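Local atomic coordinates of possible translation initiation inhibitor (Rhodopseudomonas palustris, PDB entry 3LME), a protein that is of unknown function but belongs to the YjgF-like family of small alpha-beta proteins that assemble as trimers. Residues His35-Val40 against Leu114-Ile119; Arg51-Phe56 against Gln94-Gly99; Val74-Phe79 against Ala120-Thr125. The protein carries 1 engineered substitution. One frame throughout, in Å; residues are numbered along the deposited sequence.

Interaction 1 of 3, residues His35-Val40 against Leu114-Ile119. Engineered in segment 35-40: His-35 (natural residue Arg).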
loop_
_atom_site.group_PDB
_atom_site.type_symbol
_atom_site.label_atom_id
_atom_site.label_comp_id
_atom_site.label_asym_id
_atom_site.label_seq_id
_atom_site.Cartn_x
_atom_site.Cartn_y
_atom_site.Cartn_z
ATOM N N HIS A 35 11.505 1.833 -9.878
ATOM C CA HIS A 35 12.508 2.810 -9.491
ATOM C C HIS A 35 13.260 3.371 -10.669
ATOM O O HIS A 35 12.980 3.001 -11.811
ATOM C CB HIS A 35 13.403 2.347 -8.327
ATOM C CG HIS A 35 13.980 0.991 -8.503
ATOM N ND1 HIS A 35 15.285 0.788 -8.904
ATOM C CD2 HIS A 35 13.439 -0.239 -8.330
ATOM C CE1 HIS A 35 15.522 -0.512 -8.990
ATOM N NE2 HIS A 35 14.415 -1.158 -8.656
ATOM N N GLY A 36 14.182 4.289 -10.396
ATOM C CA GLY A 36 14.818 5.121 -11.424
ATOM C C GLY A 36 15.906 4.430 -12.218
ATOM O O GLY A 36 16.985 4.994 -12.423
ATOM N N THR A 37 15.627 3.211 -12.678
ATOM C CA THR A 37 16.553 2.493 -13.547
ATOM C C THR A 37 16.263 2.792 -15.008
ATOM O O THR A 37 15.134 3.144 -15.356
ATOM C CB THR A 37 16.399 0.995 -13.406
ATOM O OG1 THR A 37 15.030 0.661 -13.646
ATOM C CG2 THR A 37 16.822 0.545 -12.038
ATOM N N ASP A 38 17.296 2.638 -15.841
ATOM C CA ASP A 38 17.201 2.724 -17.287
ATOM C C ASP A 38 16.620 1.427 -17.773
ATOM O O ASP A 38 17.142 0.374 -17.445
ATOM C CB ASP A 38 18.620 2.908 -17.868
ATOM C CG ASP A 38 18.674 2.898 -19.418
ATOM O OD1 ASP A 38 18.025 2.042 -20.070
ATOM O OD2 ASP A 38 19.404 3.755 -19.973
ATOM N N ARG A 39 15.576 1.501 -18.594
ATOM C CA ARG A 39 14.879 0.299 -19.064
ATOM C C ARG A 39 15.766 -0.689 -19.804
ATOM O O ARG A 39 15.499 -1.889 -19.779
ATOM C CB ARG A 39 13.614 0.627 -19.882
ATOM C CG ARG A 39 13.737 1.648 -21.012
ATOM C CD ARG A 39 12.552 1.530 -21.997
ATOM N NE ARG A 39 12.288 0.139 -22.426
ATOM C CZ ARG A 39 12.868 -0.486 -23.472
ATOM N NH1 ARG A 39 13.772 0.122 -24.243
ATOM N NH2 ARG A 39 12.548 -1.743 -23.765
ATOM N N VAL A 40 16.825 -0.182 -20.440
ATOM C CA VAL A 40 17.681 -0.977 -21.335
ATOM C C VAL A 40 18.729 -1.737 -20.537
ATOM O O VAL A 40 18.811 -2.953 -20.630
ATOM C CB VAL A 40 18.320 -0.088 -22.459
ATOM C CG1 VAL A 40 19.344 -0.846 -23.286
ATOM C CG2 VAL A 40 17.236 0.511 -23.372
ATOM N N LEU A 114 16.121 -0.081 -0.052
ATOM C CA LEU A 114 15.233 -0.243 -1.223
ATOM C C LEU A 114 15.742 -1.290 -2.194
ATOM O O LEU A 114 16.897 -1.697 -2.087
ATOM C CB LEU A 114 15.053 1.104 -1.953
ATOM C CG LEU A 114 14.002 1.970 -1.277
ATOM C CD1 LEU A 114 13.838 3.276 -1.973
ATOM C CD2 LEU A 114 12.681 1.235 -1.212
ATOM N N ASP A 115 14.896 -1.721 -3.137
ATOM C CA ASP A 115 15.410 -2.405 -4.343
ATOM C C ASP A 115 16.831 -1.806 -4.649
ATOM O O ASP A 115 16.965 -0.589 -4.863
ATOM C CB ASP A 115 14.455 -2.201 -5.569
ATOM C CG ASP A 115 13.245 -3.235 -5.652
ATOM O OD1 ASP A 115 12.945 -4.033 -4.711
ATOM O OD2 ASP A 115 12.554 -3.215 -6.705
ATOM N N GLN A 116 17.890 -2.619 -4.590
ATOM C CA GLN A 116 19.206 -2.214 -5.180
ATOM C C GLN A 116 20.046 -1.105 -4.467
ATOM O O GLN A 116 21.162 -0.770 -4.911
ATOM C CB GLN A 116 18.981 -1.837 -6.661
ATOM C CG GLN A 116 20.159 -1.980 -7.628
ATOM C CD GLN A 116 19.701 -2.452 -9.028
ATOM O OE1 GLN A 116 19.347 -3.632 -9.200
ATOM N NE2 GLN A 116 19.712 -1.540 -10.021
ATOM N N GLY A 117 19.531 -0.550 -3.370
ATOM C CA GLY A 117 20.221 0.541 -2.666
ATOM C C GLY A 117 19.822 1.892 -3.237
ATOM O O GLY A 117 20.464 2.913 -2.953
ATOM N N ASP A 118 18.749 1.879 -4.045
ATOM C CA ASP A 118 18.163 3.072 -4.659
ATOM C C ASP A 118 17.647 4.062 -3.603
ATOM O O ASP A 118 17.467 3.706 -2.431
ATOM C CB ASP A 118 17.032 2.670 -5.622
ATOM C CG ASP A 118 16.886 3.637 -6.818
ATOM O OD1 ASP A 118 16.815 4.881 -6.627
ATOM O OD2 ASP A 118 16.850 3.143 -7.971
ATOM N N ILE A 119 17.421 5.303 -4.023
ATOM C CA ILE A 119 16.903 6.334 -3.134
ATOM C C ILE A 119 15.376 6.468 -3.076
ATOM O O ILE A 119 14.857 7.162 -2.223
ATOM C CB ILE A 119 17.506 7.705 -3.456
ATOM C CG1 ILE A 119 16.905 8.285 -4.745
ATOM C CG2 ILE A 119 19.007 7.600 -3.508
ATOM C CD1 ILE A 119 17.409 9.669 -5.065
#

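Interaction 2 of 3, residues Arg51-Phe56 against Gln94-Gly99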
loop_
_atom_site.group_PDB
_atom_site.type_symbol
_atom_site.label_atom_id
_atom_site.label_comp_id
_atom_site.label_asym_id
_atom_site.label_seq_id
_atom_site.Cartn_x
_atom_site.Cartn_y
_atom_site.Cartn_z
ATOM N N ARG A 51 16.939 10.740 -11.273
ATOM C CA ARG A 51 16.565 9.430 -10.721
ATOM C C ARG A 51 15.086 9.315 -10.445
ATOM O O ARG A 51 14.447 8.346 -10.828
ATOM C CB ARG A 51 17.301 9.185 -9.429
ATOM C CG ARG A 51 17.233 7.775 -8.972
ATOM C CD ARG A 51 18.318 6.925 -9.616
ATOM N NE ARG A 51 18.895 6.065 -8.595
ATOM C CZ ARG A 51 20.038 6.319 -7.958
ATOM N NH1 ARG A 51 20.461 5.476 -7.017
ATOM N NH2 ARG A 51 20.764 7.387 -8.279
ATOM N N ILE A 52 14.552 10.323 -9.773
ATOM C CA ILE A 52 13.165 10.367 -9.435
ATOM C C ILE A 52 12.270 10.574 -10.653
ATOM O O ILE A 52 11.238 9.871 -10.780
ATOM C CB ILE A 52 12.916 11.414 -8.367
ATOM C CG1 ILE A 52 13.314 10.835 -7.009
ATOM C CG2 ILE A 52 11.443 11.820 -8.348
ATOM C CD1 ILE A 52 13.626 11.861 -5.992
ATOM N N ARG A 53 12.636 11.511 -11.546
ATOM C CA ARG A 53 11.888 11.687 -12.815
ATOM C C ARG A 53 11.799 10.337 -13.552
ATOM O O ARG A 53 10.722 9.931 -14.013
ATOM C CB ARG A 53 12.486 12.800 -13.701
ATOM C CG ARG A 53 11.823 12.997 -15.086
ATOM C CD ARG A 53 10.276 13.135 -14.982
ATOM N NE ARG A 53 9.522 13.336 -16.246
ATOM C CZ ARG A 53 9.254 14.525 -16.797
ATOM N NH1 ARG A 53 9.713 15.627 -16.232
ATOM N NH2 ARG A 53 8.536 14.614 -17.918
ATOM N N ARG A 54 12.913 9.619 -13.583
ATOM C CA ARG A 54 12.963 8.350 -14.269
ATOM C C ARG A 54 12.125 7.272 -13.599
ATOM O O ARG A 54 11.582 6.395 -14.275
ATOM C CB ARG A 54 14.404 7.879 -14.407
ATOM C CG ARG A 54 14.600 6.683 -15.330
ATOM C CD ARG A 54 14.233 7.091 -16.710
ATOM N NE ARG A 54 14.926 6.254 -17.673
ATOM C CZ ARG A 54 16.022 6.606 -18.336
ATOM N NH1 ARG A 54 16.581 7.793 -18.144
ATOM N NH2 ARG A 54 16.562 5.743 -19.193
ATOM N N MET A 55 12.042 7.316 -12.271
ATOM C CA MET A 55 11.154 6.431 -11.519
ATOM C C MET A 55 9.706 6.700 -11.937
ATOM O O MET A 55 8.964 5.763 -12.267
ATOM C CB MET A 55 11.345 6.645 -10.026
ATOM C CG MET A 55 10.387 5.879 -9.103
ATOM S SD MET A 55 10.721 6.313 -7.383
ATOM C CE MET A 55 10.037 7.987 -7.332
ATOM N N PHE A 56 9.325 7.979 -11.982
ATOM C CA PHE A 56 7.982 8.330 -12.446
ATOM C C PHE A 56 7.697 7.923 -13.902
ATOM O O PHE A 56 6.642 7.328 -14.187
ATOM C CB PHE A 56 7.717 9.797 -12.237
ATOM C CG PHE A 56 7.291 10.133 -10.858
ATOM C CD1 PHE A 56 5.987 9.958 -10.468
ATOM C CD2 PHE A 56 8.201 10.635 -9.942
ATOM C CE1 PHE A 56 5.586 10.292 -9.186
ATOM C CE2 PHE A 56 7.812 10.967 -8.622
ATOM C CZ PHE A 56 6.519 10.794 -8.250
ATOM N N GLN A 94 6.866 16.119 -9.599
ATOM C CA GLN A 94 5.434 16.074 -9.801
ATOM C C GLN A 94 4.906 17.394 -10.387
ATOM O O GLN A 94 4.015 17.368 -11.218
ATOM C CB GLN A 94 4.700 15.666 -8.532
ATOM C CG GLN A 94 4.690 14.185 -8.265
ATOM C CD GLN A 94 3.678 13.803 -7.205
ATOM O OE1 GLN A 94 3.908 13.975 -6.006
ATOM N NE2 GLN A 94 2.547 13.277 -7.640
ATOM N N LYS A 95 5.456 18.543 -9.990
ATOM C CA LYS A 95 5.086 19.800 -10.671
ATOM C C LYS A 95 5.405 19.724 -12.165
ATOM O O LYS A 95 4.669 20.251 -13.000
ATOM C CB LYS A 95 5.772 21.022 -10.060
ATOM C CG LYS A 95 4.934 21.710 -8.978
ATOM C CD LYS A 95 5.708 22.837 -8.318
ATOM C CE LYS A 95 5.253 23.036 -6.864
ATOM N NZ LYS A 95 4.129 24.051 -6.701
ATOM N N ASP A 96 6.497 19.044 -12.500
ATOM C CA ASP A 96 6.908 18.945 -13.883
ATOM C C ASP A 96 5.922 18.116 -14.701
ATOM O O ASP A 96 5.698 18.381 -15.885
ATOM C CB ASP A 96 8.284 18.295 -13.980
ATOM C CG ASP A 96 9.440 19.257 -13.696
ATOM O OD1 ASP A 96 9.248 20.521 -13.642
ATOM O OD2 ASP A 96 10.565 18.696 -13.536
ATOM N N ILE A 97 5.352 17.100 -14.064
ATOM C CA ILE A 97 4.560 16.118 -14.770
ATOM C C ILE A 97 3.103 16.541 -14.777
ATOM O O ILE A 97 2.461 16.538 -15.823
ATOM C CB ILE A 97 4.778 14.684 -14.190
ATOM C CG1 ILE A 97 6.214 14.230 -14.494
ATOM C CG2 ILE A 97 3.753 13.693 -14.733
ATOM C CD1 ILE A 97 6.545 12.837 -14.048
ATOM N N TRP A 98 2.607 16.943 -13.619
ATOM C CA TRP A 98 1.195 17.210 -13.424
ATOM C C TRP A 98 0.843 18.693 -13.610
ATOM O O TRP A 98 -0.322 19.070 -13.572
ATOM C CB TRP A 98 0.742 16.683 -12.040
ATOM C CG TRP A 98 0.309 15.231 -12.077
ATOM C CD1 TRP A 98 -0.940 14.771 -12.358
ATOM C CD2 TRP A 98 1.123 14.066 -11.834
ATOM N NE1 TRP A 98 -0.960 13.397 -12.313
ATOM C CE2 TRP A 98 0.292 12.938 -12.002
ATOM C CE3 TRP A 98 2.464 13.868 -11.483
ATOM C CZ2 TRP A 98 0.764 11.616 -11.830
ATOM C CZ3 TRP A 98 2.937 12.560 -11.326
ATOM C CH2 TRP A 98 2.090 11.450 -11.507
ATOM N N GLY A 99 1.847 19.529 -13.804
ATOM C CA GLY A 99 1.623 20.948 -13.913
ATOM C C GLY A 99 1.089 21.470 -12.606
ATOM O O GLY A 99 1.616 21.144 -11.539
#

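Interaction 3 of 3, residues Val74-Phe79 against Ala120-Thr125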
loop_
_atom_site.group_PDB
_atom_site.type_symbol
_atom_site.label_atom_id
_atom_site.label_comp_id
_atom_site.label_asym_id
_atom_site.label_seq_id
_atom_site.Cartn_x
_atom_site.Cartn_y
_atom_site.Cartn_z
ATOM N N VAL A 74 -4.995 6.846 -8.888
ATOM C CA VAL A 74 -5.793 6.959 -7.654
ATOM C C VAL A 74 -4.956 6.837 -6.398
ATOM O O VAL A 74 -5.411 7.243 -5.343
ATOM C CB VAL A 74 -6.979 5.991 -7.572
ATOM C CG1 VAL A 74 -7.956 6.248 -8.713
ATOM C CG2 VAL A 74 -6.508 4.576 -7.618
ATOM N N ARG A 75 -3.747 6.289 -6.490
ATOM C CA ARG A 75 -2.855 6.306 -5.330
ATOM C C ARG A 75 -1.403 6.165 -5.704
ATOM O O ARG A 75 -1.054 5.304 -6.509
ATOM C CB ARG A 75 -3.198 5.204 -4.310
ATOM C CG ARG A 75 -2.413 5.320 -3.014
ATOM C CD ARG A 75 -2.503 4.029 -2.174
ATOM N NE ARG A 75 -3.852 3.819 -1.663
ATOM C CZ ARG A 75 -4.440 4.601 -0.763
ATOM N NH1 ARG A 75 -5.688 4.351 -0.379
ATOM N NH2 ARG A 75 -3.790 5.637 -0.260
ATOM N N LEU A 76 -0.566 6.986 -5.079
ATOM C CA LEU A 76 0.867 6.882 -5.230
ATOM C C LEU A 76 1.482 6.679 -3.858
ATOM O O LEU A 76 1.231 7.471 -2.952
ATOM C CB LEU A 76 1.414 8.160 -5.863
ATOM C CG LEU A 76 0.938 8.526 -7.275
ATOM C CD1 LEU A 76 1.620 9.783 -7.724
ATOM C CD2 LEU A 76 1.256 7.413 -8.243
ATOM N N THR A 77 2.262 5.615 -3.676
ATOM C CA THR A 77 2.986 5.449 -2.419
ATOM C C THR A 77 4.475 5.554 -2.717
ATOM O O THR A 77 5.065 4.678 -3.331
ATOM C CB THR A 77 2.600 4.124 -1.685
ATOM O OG1 THR A 77 1.175 3.916 -1.774
ATOM C CG2 THR A 77 3.003 4.176 -0.205
ATOM N N VAL A 78 5.068 6.674 -2.341
ATOM C CA VAL A 78 6.487 6.872 -2.576
ATOM C C VAL A 78 7.264 6.507 -1.321
ATOM O O VAL A 78 7.037 7.075 -0.241
ATOM C CB VAL A 78 6.801 8.309 -2.984
ATOM C CG1 VAL A 78 8.164 8.390 -3.675
ATOM C CG2 VAL A 78 5.745 8.816 -3.908
ATOM N N PHE A 79 8.148 5.525 -1.460
ATOM C CA PHE A 79 9.111 5.195 -0.416
ATOM C C PHE A 79 10.467 5.777 -0.803
ATOM O O PHE A 79 10.986 5.536 -1.893
ATOM C CB PHE A 79 9.219 3.685 -0.246
ATOM C CG PHE A 79 7.895 2.986 -0.180
ATOM C CD1 PHE A 79 7.281 2.755 1.042
ATOM C CD2 PHE A 79 7.262 2.554 -1.339
ATOM C CE1 PHE A 79 6.052 2.113 1.117
ATOM C CE2 PHE A 79 6.018 1.886 -1.276
ATOM C CZ PHE A 79 5.421 1.674 -0.037
ATOM N N ALA A 120 14.657 5.814 -3.968
ATOM C CA ALA A 120 13.219 5.999 -4.060
ATOM C C ALA A 120 12.592 4.888 -4.874
ATOM O O ALA A 120 13.132 4.479 -5.903
ATOM C CB ALA A 120 12.878 7.352 -4.666
ATOM N N GLU A 121 11.451 4.405 -4.407
ATOM C CA GLU A 121 10.681 3.431 -5.145
ATOM C C GLU A 121 9.221 3.857 -5.025
ATOM O O GLU A 121 8.845 4.461 -4.019
ATOM C CB GLU A 121 10.911 2.061 -4.538
ATOM C CG GLU A 121 10.302 0.911 -5.301
ATOM C CD GLU A 121 10.885 -0.420 -4.870
ATOM O OE1 GLU A 121 10.310 -1.465 -5.226
ATOM O OE2 GLU A 121 11.929 -0.429 -4.174
ATOM N N ILE A 122 8.411 3.580 -6.048
ATOM C CA ILE A 122 7.040 4.079 -6.053
ATOM C C ILE A 122 6.044 3.008 -6.415
ATOM O O ILE A 122 6.351 2.162 -7.212
ATOM C CB ILE A 122 6.864 5.363 -6.949
ATOM C CG1 ILE A 122 5.445 5.941 -6.833
ATOM C CG2 ILE A 122 7.151 5.080 -8.428
ATOM C CD1 ILE A 122 5.326 7.384 -7.268
ATOM N N ASP A 123 4.867 3.055 -5.796
ATOM C CA ASP A 123 3.726 2.180 -6.107
ATOM C C ASP A 123 2.559 2.978 -6.656
ATOM O O ASP A 123 2.074 3.891 -5.995
ATOM C CB ASP A 123 3.222 1.488 -4.858
ATOM C CG ASP A 123 4.114 0.381 -4.416
ATOM O OD1 ASP A 123 5.084 0.079 -5.160
ATOM O OD2 ASP A 123 3.840 -0.185 -3.325
ATOM N N GLY A 124 2.094 2.618 -7.846
ATOM C CA GLY A 124 1.070 3.381 -8.511
ATOM C C GLY A 124 -0.093 2.491 -8.787
ATOM O O GLY A 124 0.096 1.347 -9.191
ATOM N N THR A 125 -1.291 3.026 -8.554
ATOM C CA THR A 125 -2.575 2.366 -8.826
ATOM C C THR A 125 -3.462 3.321 -9.632
ATOM O O THR A 125 -3.612 4.484 -9.282
ATOM C CB THR A 125 -3.254 1.977 -7.510
ATOM O OG1 THR A 125 -2.312 1.254 -6.722
ATOM C CG2 THR A 125 -4.490 1.118 -7.741
#

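Interaction 1 of 3, residues His35-Val40 against Leu114-Ile119
His-35 reaches across to Asp-115 and Asp-118 and carries most of this contact. It is an engineered residue; the natural sequence has arginine here. His-35 CB already lies 3.6 Å from Asp-118 OD2. CG sits between the backbone N and the carbonyl carbon (chi1 49°). This position brings His-35 CG close to Asp-118 OD2 as well, at 3.6 Å. His-35 ND1 donates to Asp-118 OD2 at 3.0 Å with a bent N-H...O angle of 135°. The acceptor lies 27° out of the ring plane. OD2 is approached on its anti side, from a point also tilted out of the carboxylate plane. Asp-118 OD1 takes the backbone N of Ile-119 with its anti lone pair and also forms a salt bridge with Arg-51 of helix 48-64.

Residues 35-40 lead out of strand 28-35 into the loop before helix 48-64. Residues 114-119 lead into strand 120-127. In YjgF-like trimers, clefts form between subunits, and this contact lies beside such an interface. Asp-115 OD1 forms a salt bridge with Arg-87 of the second subunit, and a bound sulfate ion lies about 5 Å from the Asp-115 side chain.

The far side of the imidazole turns to Asp-115. His-35 CD2 is 3.5 Å from Asp-115 OD2. His-35 NE2 is 3.3 Å from Asp-115 CB. The ring and carboxylate planes stand nearly perpendicular, and Asp-115 O lies over one ring face. His-35 CE1 comes near Gln-116 CB. Farther out, Thr-37 CG2 touches Gln-116 NE2 at 4.1 Å, and that nitrogen also makes a weak hydrogen bond to Gly-42 O.

Interaction 2 of 3, residues Arg51-Phe56 against Gln94-Gly99
Phe-56 and Ile-97 meet at the packed centre of this helix-helix contact. Ile-97 CD1 lies 3.7 Å from Phe-56 CB. The outer end of the Phe-56 ring meets both Gln-94 and Trp-98. Phe-56 CZ is 3.9 Å from Gln-94 CG. Phe-56 CE1 is 4.1 Å from Trp-98 CZ3 and meets the indole at its edge, near the indole plane. The Phe-56 and Trp-98 side chains cross at about a right angle. Ile-97 also turns CG2 over one face of its neighbour Trp-98, toward the rim of the ring system. The indole NE1 is bonded to Lys-70 O, and Gln-94 OE1 to Arg-106.

The other side of the contact is looser and nearer to solvent. The Arg-53 chain bends at chi2 (51°), which sets CD. The guanidinium has Ile-97 over one face. Ile-97 CG1 sits 3.8 Å above the Arg-53 guanidinium plane, over its centre. Arg-53 NH1 reaches Asp-96 CB at 3.8 Å. The opposite charges of Arg-53 NH1 and Asp-96 OD2 are 4.2 Å apart, too far for a salt bridge. Each has a firmer partner on its own helix: Arg-53 NE pairs with Asp-57, and Asp-96 OD2 with Lys-92.

The axes of the two short helical segments come within 11.0 Å and run in the same general sense, 38° apart, so side chains bridge the gap. Ile-52, Arg-53 and Phe-56 also touch Val-93 of helix 83-98. Both helices lie on the sheet: Met-55 packs on Val-78, and Gln-94 on Leu-76, in strand 73-80.

Interaction 3 of 3, residues Val74-Phe79 against Ala120-Thr125
A classic beta bulge, with Val-74 and Arg-75 both facing Thr-125, starts this antiparallel strand pair within the sheet. Val-74 N donates to Thr-125 O at 2.8 Å; the bond from Arg-75 N to the same oxygen is weak. Regular pairing follows. Thr-77 and Asp-123 exchange two backbone bonds, as do Phe-79 and Glu-121. Gly-124 CA sits beside Leu-76 CD2 at 4.0 Å.

On one face, Ile-122 CG1 is anti to the backbone N (chi1 -175°). Ile-122 CD1 meets Val-78 CG2 at 3.7 Å and Leu-76 CD2 at 4.2 Å. On the other face, the Phe-79 ring presents its edge to Asp-123. Phe-79 CE2 is 3.6 Å from Asp-123 OD2, near the ring plane, and the carboxylate is turned 74° from the ring. A long, weak contact from Arg-75 of the second subunit also reaches this oxygen. Arg-75 itself reaches into the third subunit, where NH1 bonds to Thr-125 OG1 of that subunit.

Strand 106-110 runs parallel along the outer side of strand 73-80, and strand 28-35 runs antiparallel beside strand 120-127. Helix 48-64 covers the Leu-76 and Ile-122 face through Met-59 and Met-55.

Overall arrangement
Interaction 3 pairs two central strands of the sheet, interaction 2 lies on one face of it, and interaction 1 joins segments at one end. The centres of interactions 2 and 3 are about 12 Å apart. Phe-56 CE1 touches Ile-122 CD1 at 3.5 Å, which joins helix to strand. Interaction 1 lies about 15 Å from interaction 2, centre to centre. A salt bridge from Asp-118 OD1 to Arg-51 NE (3.1 Å) links them. Residues 114-119 run straight into strand segment 120-125, so interaction 1 is continuous with interaction 3. His-35 CB also packs against Ala-120 O at 3.2 Å. Interactions 1 and 3 both touch the second subunit, and interactions 2 and 3 the third.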